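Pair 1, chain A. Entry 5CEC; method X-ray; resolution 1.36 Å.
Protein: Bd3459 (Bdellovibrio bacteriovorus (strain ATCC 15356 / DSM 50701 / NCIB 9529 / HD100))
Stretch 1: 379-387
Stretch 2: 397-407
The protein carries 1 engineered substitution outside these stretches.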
# COMPACT_ATOMS: atom_id res chain seq x y z
N TYR A 379 19.02 8.19 -0.10
CA TYR A 379 17.88 7.95 -1.00
C TYR A 379 18.19 6.83 -1.98
O TYR A 379 19.33 6.67 -2.42
CB TYR A 379 17.57 9.22 -1.83
CG TYR A 379 17.33 10.46 -1.01
CD1 TYR A 379 16.36 10.48 -0.01
CD2 TYR A 379 18.08 11.62 -1.20
CE1 TYR A 379 16.14 11.60 0.75
CE2 TYR A 379 17.86 12.75 -0.44
CZ TYR A 379 16.91 12.74 0.55
OH TYR A 379 16.71 13.86 1.33
N PHE A 380 17.18 6.04 -2.32
CA PHE A 380 17.37 4.99 -3.30
C PHE A 380 16.12 4.80 -4.14
O PHE A 380 15.02 5.16 -3.73
CB PHE A 380 17.71 3.65 -2.58
CG PHE A 380 16.53 3.02 -1.89
CD1 PHE A 380 15.69 2.18 -2.59
CD2 PHE A 380 16.22 3.33 -0.57
CE1 PHE A 380 14.57 1.64 -1.97
CE2 PHE A 380 15.10 2.81 0.03
CZ PHE A 380 14.29 1.97 -0.67
N ALA A 381 16.33 4.19 -5.30
CA ALA A 381 15.23 3.69 -6.12
C ALA A 381 15.68 2.47 -6.87
O ALA A 381 16.81 2.42 -7.39
CB ALA A 381 14.68 4.74 -7.07
N VAL A 382 14.81 1.45 -6.88
CA VAL A 382 15.08 0.19 -7.59
C VAL A 382 13.93 -0.09 -8.53
O VAL A 382 12.78 -0.18 -8.08
CB VAL A 382 15.24 -1.02 -6.63
CG1 VAL A 382 15.74 -2.24 -7.39
CG2 VAL A 382 16.16 -0.69 -5.46
N LEU A 383 14.25 -0.20 -9.82
CA LEU A 383 13.26 -0.41 -10.86
C LEU A 383 13.56 -1.77 -11.48
O LEU A 383 14.56 -1.92 -12.17
CB LEU A 383 13.29 0.70 -11.91
CG LEU A 383 13.20 2.12 -11.36
CD1 LEU A 383 13.32 3.12 -12.50
CD2 LEU A 383 11.94 2.36 -10.59
N MET A 384 12.72 -2.78 -11.20
CA MET A 384 12.89 -4.12 -11.79
C MET A 384 11.92 -4.30 -12.92
O MET A 384 10.82 -3.76 -12.91
CB MET A 384 12.62 -5.23 -10.78
CG MET A 384 13.45 -5.20 -9.52
SD MET A 384 15.20 -5.54 -9.77
CE MET A 384 15.16 -7.21 -10.36
N HIS A 385 12.36 -5.12 -13.85
CA HIS A 385 11.53 -5.67 -14.89
C HIS A 385 10.94 -7.03 -14.46
O HIS A 385 11.63 -7.85 -13.89
CB HIS A 385 12.37 -5.88 -16.15
CG HIS A 385 11.65 -6.67 -17.16
ND1 HIS A 385 10.70 -6.12 -17.96
CD2 HIS A 385 11.61 -8.01 -17.36
CE1 HIS A 385 10.11 -7.09 -18.65
NE2 HIS A 385 10.65 -8.24 -18.30
N THR A 386 9.65 -7.22 -14.75
CA THR A 386 8.95 -8.49 -14.58
C THR A 386 8.14 -8.78 -15.82
O THR A 386 7.91 -7.89 -16.65
CB THR A 386 8.00 -8.46 -13.36
OG1 THR A 386 7.08 -7.37 -13.43
CG2 THR A 386 8.77 -8.28 -12.05
N ASP A 387 7.66 -10.02 -15.93
CA ASP A 387 6.66 -10.39 -16.96
C ASP A 387 5.54 -11.16 -16.25
O ASP A 387 5.35 -12.37 -16.41
CB ASP A 387 7.26 -11.20 -18.11
CG ASP A 387 8.41 -10.48 -18.83
OD1 ASP A 387 8.15 -9.62 -19.69
OD2 ASP A 387 9.60 -10.81 -18.55
N VAL A 397 9.46 -13.02 -6.84
CA VAL A 397 10.87 -13.16 -7.12
C VAL A 397 11.54 -11.78 -7.12
O VAL A 397 12.57 -11.55 -6.46
CB VAL A 397 11.11 -13.86 -8.49
CG1 VAL A 397 12.57 -13.82 -8.89
CG2 VAL A 397 10.62 -15.32 -8.41
N ALA A 398 10.96 -10.85 -7.86
CA ALA A 398 11.53 -9.48 -7.91
C ALA A 398 11.54 -8.82 -6.55
O ALA A 398 12.48 -8.10 -6.23
CB ALA A 398 10.75 -8.65 -8.91
N SER A 399 10.49 -9.04 -5.77
CA SER A 399 10.41 -8.38 -4.48
C SER A 399 11.62 -8.73 -3.61
O SER A 399 12.21 -7.84 -3.00
CB SER A 399 9.14 -8.80 -3.75
OG SER A 399 9.05 -8.08 -2.53
N GLN A 400 11.95 -10.01 -3.50
CA GLN A 400 13.07 -10.37 -2.65
C GLN A 400 14.39 -9.91 -3.26
O GLN A 400 15.30 -9.51 -2.51
CB GLN A 400 13.10 -11.85 -2.30
CG GLN A 400 14.10 -12.18 -1.16
CD GLN A 400 13.74 -11.53 0.14
OE1 GLN A 400 12.65 -11.69 0.66
NE2 GLN A 400 14.70 -10.81 0.73
N GLN A 401 14.52 -9.91 -4.57
CA GLN A 401 15.72 -9.34 -5.18
C GLN A 401 15.89 -7.87 -4.84
O GLN A 401 17.01 -7.43 -4.54
CB GLN A 401 15.75 -9.56 -6.69
CG GLN A 401 16.01 -10.99 -7.11
CD GLN A 401 16.12 -11.15 -8.61
OE1 GLN A 401 16.38 -10.20 -9.34
NE2 GLN A 401 15.99 -12.38 -9.07
N ILE A 402 14.80 -7.10 -4.87
CA ILE A 402 14.85 -5.70 -4.48
C ILE A 402 15.28 -5.57 -3.03
O ILE A 402 16.15 -4.79 -2.70
CB ILE A 402 13.49 -5.00 -4.70
CG1 ILE A 402 13.16 -4.91 -6.21
CG2 ILE A 402 13.51 -3.62 -4.06
CD1 ILE A 402 11.76 -4.47 -6.48
N LYS A 403 14.65 -6.34 -2.13
CA LYS A 403 14.99 -6.26 -0.72
C LYS A 403 16.46 -6.54 -0.49
O LYS A 403 17.13 -5.85 0.29
CB LYS A 403 14.16 -7.28 0.06
CG LYS A 403 12.69 -6.94 0.11
CD LYS A 403 11.89 -7.99 0.88
CE LYS A 403 10.41 -7.64 0.94
NZ LYS A 403 9.64 -8.67 1.66
N ASN A 404 16.99 -7.53 -1.19
CA ASN A 404 18.42 -7.87 -1.06
C ASN A 404 19.30 -6.76 -1.57
O ASN A 404 20.34 -6.50 -0.96
CB ASN A 404 18.73 -9.22 -1.71
CG ASN A 404 18.06 -10.41 -0.98
OD1 ASN A 404 17.55 -10.28 0.13
ND2 ASN A 404 18.11 -11.55 -1.57
N LYS A 405 18.90 -6.10 -2.65
CA LYS A 405 19.71 -4.97 -3.17
C LYS A 405 19.71 -3.78 -2.19
O LYS A 405 20.75 -3.13 -1.95
CB LYS A 405 19.19 -4.51 -4.54
CG LYS A 405 19.50 -5.48 -5.68
CD LYS A 405 18.84 -5.05 -6.96
CE LYS A 405 18.96 -6.06 -8.06
NZ LYS A 405 20.40 -6.26 -8.43
N VAL A 406 18.55 -3.49 -1.60
CA VAL A 406 18.50 -2.41 -0.61
C VAL A 406 19.29 -2.81 0.64
O VAL A 406 20.01 -1.98 1.22
CB VAL A 406 17.04 -2.02 -0.28
CG1 VAL A 406 17.00 -0.95 0.81
CG2 VAL A 406 16.37 -1.56 -1.56
N SER A 407 19.21 -4.08 1.04
CA SER A 407 19.95 -4.54 2.21
C SER A 407 21.46 -4.41 1.96
O SER A 407 22.22 -4.01 2.85
CB SER A 407 19.58 -5.98 2.53
OG SER A 407 18.22 -6.07 2.86

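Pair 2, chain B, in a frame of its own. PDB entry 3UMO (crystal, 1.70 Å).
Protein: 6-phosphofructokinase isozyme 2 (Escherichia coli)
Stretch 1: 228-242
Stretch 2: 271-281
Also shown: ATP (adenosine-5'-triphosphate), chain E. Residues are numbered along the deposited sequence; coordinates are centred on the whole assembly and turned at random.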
# COMPACT_ATOMS: atom_id res chain seq x y z
N GLN B 228 11.04 15.40 17.84
CA GLN B 228 11.35 15.79 19.22
C GLN B 228 12.58 16.69 19.33
O GLN B 228 12.94 17.14 20.42
CB GLN B 228 11.47 14.55 20.11
CG GLN B 228 10.12 13.92 20.38
CD GLN B 228 10.21 12.60 21.12
OE1 GLN B 228 11.29 12.03 21.25
NE2 GLN B 228 9.07 12.11 21.58
N GLY B 229 13.22 16.96 18.19
CA GLY B 229 14.38 17.83 18.18
C GLY B 229 15.69 17.09 18.38
O GLY B 229 16.02 16.17 17.64
N ALA B 230 16.45 17.49 19.39
CA ALA B 230 17.73 16.85 19.62
C ALA B 230 18.20 16.97 21.05
O ALA B 230 17.83 17.90 21.78
CB ALA B 230 18.78 17.39 18.65
N LEU B 231 19.05 16.03 21.44
CA LEU B 231 19.71 16.09 22.74
C LEU B 231 21.21 16.22 22.51
O LEU B 231 21.82 15.36 21.87
CB LEU B 231 19.40 14.84 23.56
CG LEU B 231 19.94 14.86 24.99
CD1 LEU B 231 18.80 15.01 25.98
CD2 LEU B 231 20.74 13.61 25.28
N GLY B 232 21.79 17.30 23.01
CA GLY B 232 23.21 17.56 22.84
C GLY B 232 23.95 17.34 24.15
O GLY B 232 23.53 17.82 25.20
N VAL B 233 25.05 16.60 24.08
CA VAL B 233 25.82 16.27 25.27
C VAL B 233 27.29 16.67 25.11
O VAL B 233 27.89 16.46 24.05
CB VAL B 233 25.69 14.77 25.62
CG1 VAL B 233 26.67 14.37 26.71
CG2 VAL B 233 24.27 14.45 26.05
N ASP B 234 27.84 17.27 26.18
CA ASP B 234 29.22 17.69 26.28
C ASP B 234 29.83 17.00 27.49
O ASP B 234 29.16 16.23 28.17
CB ASP B 234 29.28 19.19 26.58
CG ASP B 234 29.80 19.99 25.42
OD1 ASP B 234 30.38 19.39 24.49
OD2 ASP B 234 29.65 21.23 25.46
N SER B 235 31.09 17.32 27.78
CA SER B 235 31.69 16.87 29.02
C SER B 235 31.13 17.70 30.18
O SER B 235 31.25 17.31 31.34
CB SER B 235 33.22 17.01 28.97
OG SER B 235 33.62 18.37 28.88
N GLU B 236 30.51 18.83 29.85
CA GLU B 236 30.03 19.77 30.86
C GLU B 236 28.53 20.04 30.78
O GLU B 236 27.92 20.46 31.76
CB GLU B 236 30.78 21.10 30.73
CG GLU B 236 32.28 20.98 30.92
CD GLU B 236 33.03 22.20 30.41
OE1 GLU B 236 32.36 23.19 30.05
OE2 GLU B 236 34.27 22.16 30.37
N ASN B 237 27.94 19.82 29.61
CA ASN B 237 26.54 20.19 29.42
C ASN B 237 25.66 19.11 28.80
O ASN B 237 26.14 18.20 28.12
CB ASN B 237 26.45 21.46 28.57
CG ASN B 237 26.98 22.68 29.28
OD1 ASN B 237 27.95 23.30 28.84
ND2 ASN B 237 26.34 23.05 30.39
N CYS B 238 24.36 19.25 29.03
CA CYS B 238 23.36 18.39 28.43
C CYS B 238 22.14 19.24 28.17
O CYS B 238 21.59 19.84 29.09
CB CYS B 238 22.98 17.27 29.38
SG CYS B 238 21.68 16.20 28.73
N ILE B 239 21.71 19.30 26.92
CA ILE B 239 20.56 20.12 26.60
C ILE B 239 19.66 19.41 25.61
O ILE B 239 20.13 18.66 24.74
CB ILE B 239 20.97 21.46 25.99
CG1 ILE B 239 21.91 21.25 24.80
CG2 ILE B 239 21.63 22.37 27.04
CD1 ILE B 239 21.74 22.28 23.73
N GLN B 240 18.35 19.63 25.75
CA GLN B 240 17.42 19.18 24.73
C GLN B 240 16.79 20.39 24.09
O GLN B 240 16.41 21.36 24.78
CB GLN B 240 16.34 18.23 25.28
CG GLN B 240 15.41 17.73 24.16
CD GLN B 240 14.52 16.56 24.55
OE1 GLN B 240 14.62 16.01 25.66
NE2 GLN B 240 13.64 16.15 23.63
N VAL B 241 16.68 20.36 22.78
CA VAL B 241 16.04 21.43 22.04
C VAL B 241 14.92 20.83 21.21
O VAL B 241 15.15 19.89 20.45
CB VAL B 241 17.04 22.15 21.13
CG1 VAL B 241 16.31 23.17 20.24
CG2 VAL B 241 18.10 22.84 21.97
N VAL B 242 13.71 21.36 21.38
CA VAL B 242 12.54 20.86 20.66
C VAL B 242 12.10 21.91 19.64
O VAL B 242 12.05 23.10 19.95
CB VAL B 242 11.40 20.58 21.65
CG1 VAL B 242 10.24 19.82 20.99
CG2 VAL B 242 11.94 19.78 22.83
N SER B 271 28.72 27.86 21.39
CA SER B 271 28.38 27.05 22.56
C SER B 271 27.61 25.81 22.11
O SER B 271 27.09 25.77 20.99
CB SER B 271 27.52 27.86 23.53
OG SER B 271 26.23 28.09 22.99
N LEU B 272 27.54 24.81 22.97
CA LEU B 272 26.77 23.60 22.66
C LEU B 272 25.31 23.96 22.40
O LEU B 272 24.69 23.45 21.47
CB LEU B 272 26.87 22.59 23.80
CG LEU B 272 26.07 21.30 23.61
CD1 LEU B 272 26.71 20.40 22.57
CD2 LEU B 272 25.92 20.55 24.93
N GLU B 273 24.78 24.86 23.22
CA GLU B 273 23.39 25.30 23.09
C GLU B 273 23.13 25.95 21.73
O GLU B 273 22.16 25.62 21.05
CB GLU B 273 23.02 26.26 24.22
CG GLU B 273 21.67 26.92 24.02
CD GLU B 273 21.04 27.35 25.32
OE1 GLU B 273 21.13 28.55 25.66
OE2 GLU B 273 20.46 26.48 26.01
N GLU B 274 24.00 26.88 21.35
CA GLU B 274 23.84 27.60 20.09
C GLU B 274 23.93 26.63 18.92
O GLU B 274 23.17 26.72 17.96
CB GLU B 274 24.90 28.69 19.98
CG GLU B 274 24.71 29.64 18.81
CD GLU B 274 25.44 30.95 19.00
OE1 GLU B 274 25.61 31.38 20.17
OE2 GLU B 274 25.85 31.56 17.99
N MET B 275 24.87 25.68 19.04
CA MET B 275 25.05 24.67 18.01
C MET B 275 23.81 23.79 17.83
O MET B 275 23.36 23.58 16.71
CB MET B 275 26.27 23.80 18.35
CG MET B 275 26.62 22.80 17.28
SD MET B 275 27.91 21.68 17.84
CE MET B 275 27.02 20.73 19.07
N VAL B 276 23.27 23.27 18.93
CA VAL B 276 22.10 22.38 18.85
C VAL B 276 20.86 23.15 18.41
O VAL B 276 20.06 22.65 17.60
CB VAL B 276 21.86 21.62 20.18
CG1 VAL B 276 20.58 20.80 20.11
CG2 VAL B 276 23.05 20.72 20.51
N ARG B 277 20.70 24.37 18.91
CA ARG B 277 19.57 25.19 18.50
C ARG B 277 19.57 25.44 16.99
O ARG B 277 18.55 25.30 16.35
CB ARG B 277 19.58 26.53 19.22
CG ARG B 277 19.14 26.47 20.66
CD ARG B 277 18.92 27.89 21.19
NE ARG B 277 18.86 27.97 22.65
CZ ARG B 277 17.89 27.44 23.40
NH1 ARG B 277 16.89 26.78 22.84
NH2 ARG B 277 17.94 27.58 24.72
N PHE B 278 20.73 25.81 16.45
CA PHE B 278 20.83 26.09 15.02
C PHE B 278 20.64 24.80 14.23
O PHE B 278 20.02 24.81 13.17
CB PHE B 278 22.19 26.72 14.70
CG PHE B 278 22.23 27.41 13.37
CD1 PHE B 278 21.33 28.42 13.07
CD2 PHE B 278 23.20 27.08 12.43
CE1 PHE B 278 21.37 29.07 11.84
CE2 PHE B 278 23.24 27.73 11.19
CZ PHE B 278 22.33 28.72 10.90
N GLY B 279 21.15 23.70 14.77
CA GLY B 279 20.95 22.39 14.16
C GLY B 279 19.47 22.02 14.06
O GLY B 279 19.00 21.58 13.01
N VAL B 280 18.74 22.17 15.17
CA VAL B 280 17.31 21.88 15.16
C VAL B 280 16.58 22.83 14.22
O VAL B 280 15.67 22.41 13.49
CB VAL B 280 16.71 21.94 16.59
CG1 VAL B 280 15.18 22.05 16.53
CG2 VAL B 280 17.13 20.70 17.36
N ALA B 281 16.96 24.11 14.23
CA ALA B 281 16.33 25.08 13.34
C ALA B 281 16.47 24.68 11.87
O ALA B 281 15.49 24.73 11.12
CB ALA B 281 16.89 26.50 13.58
PG ATP E . 17.79 11.76 7.99
O1G ATP E . 19.21 11.37 7.79
O2G ATP E . 17.52 12.83 6.93
O3G ATP E . 16.84 10.62 7.85
PB ATP E . 18.03 11.81 10.72
O1B ATP E . 17.21 10.51 10.99
O2B ATP E . 19.56 11.62 10.81
O3B ATP E . 17.61 12.50 9.34
PA ATP E . 16.35 13.40 12.42
O1A ATP E . 15.19 12.60 11.90
O2A ATP E . 16.43 13.42 13.95
O3A ATP E . 17.69 12.89 11.83
O5' ATP E . 16.21 14.89 11.82
C5' ATP E . 17.05 15.89 12.28
C4' ATP E . 16.42 17.13 12.74
O4' ATP E . 15.43 17.52 11.77
C3' ATP E . 15.64 16.94 13.97
O3' ATP E . 16.43 17.02 15.10
C2' ATP E . 14.63 18.01 13.88
O2' ATP E . 15.21 19.22 14.16
C1' ATP E . 14.29 17.98 12.45
N9 ATP E . 13.15 17.09 12.18
C8 ATP E . 13.22 15.82 11.73
N7 ATP E . 11.96 15.36 11.62
C5 ATP E . 11.09 16.32 12.00
C6 ATP E . 9.70 16.40 12.09
N6 ATP E . 8.83 15.23 11.71
N1 ATP E . 9.15 17.55 12.52
C2 ATP E . 9.91 18.60 12.86
N3 ATP E . 11.24 18.55 12.79
C4 ATP E . 11.86 17.44 12.36

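Pair 1 and pair 2 share a strand packed against a helix that runs nearly antiparallel to it. The axes of strand 379-385 and helix 397-407 in pair 1 approach to 9.3 Å at 150°; those of strand 230-233 and helix 272-281 in pair 2 approach to 9.0 Å at 157°. Superposing 14 central residues gives an RMSD of 0.8 Å. In neither pair does a hydrogen bond cross between the stretches; the contact is made by packing.

At the first matched inward strand position, V382(A) falls on A230(B). Both methyls of V382(A) meet I402(A), CG1 at 3.9 Å from its CG1 and CG2 at 4.2 Å from its CG2, and CG2 of V382(A) also lies 4.0 Å from CG2 of V406(A). Alanine meets the matched helix residues with a single methyl: CB of A230(B) lies 4.1 Å from CG1 of V276(B) and 3.9 Å from CG2 of V280(B).

The sharpest difference falls at M384(A) = G232(B). The methionine, m at all three chi angles, fits its CG 3.3 Å from CG1 of I402(A) and carries CE to 3.4 Å from OE1 of Q401(A). In pair 2 the helix residue fills this place instead: CA of G232(B) is 3.9 Å from CG2 of V276(B), and an ideal CB on the glycine would clash with that methyl at 2.5 Å.

Size is reversed on the helix at A398(A) = L272(B). The alanine's CB sits 4.3 Å from CB of M384(A) and 3.7 Å from CG2 of T386(A), so the strand supplies the bulk. L272(B) extends over the strand instead, placing CD2 3.6 Å from the carbonyl O of G232(B), while its CB lies 3.5 Å from OD2 of D234(B), the match of T386(A).

The next helix turns keep branched aliphatic residues, I402(A) = V276(B) and V406(A) = V280(B). V406(A) also packs against an aromatic ring, with CG2 3.7 Å from CE1 of F380(A) and CG1 over one ring face. Pair 2 has a second strand, 238-241, joined to the first by backbone hydrogen bonds such as G232(B) N to I239(B) O (2.8 Å). From it, I239(B) CD1 approaches V276(B) CB at 3.6 Å, and V241(B) CG2 approaches V276(B) CG1 at 3.7 Å.

Two further helix matches diverge. K405(A) lays CD 4.2 Å from CG1 of V382(A), whereas G279(B) has no side chain. Q401(A) points toward its strand, while M275(B) starts sideways and makes no contact.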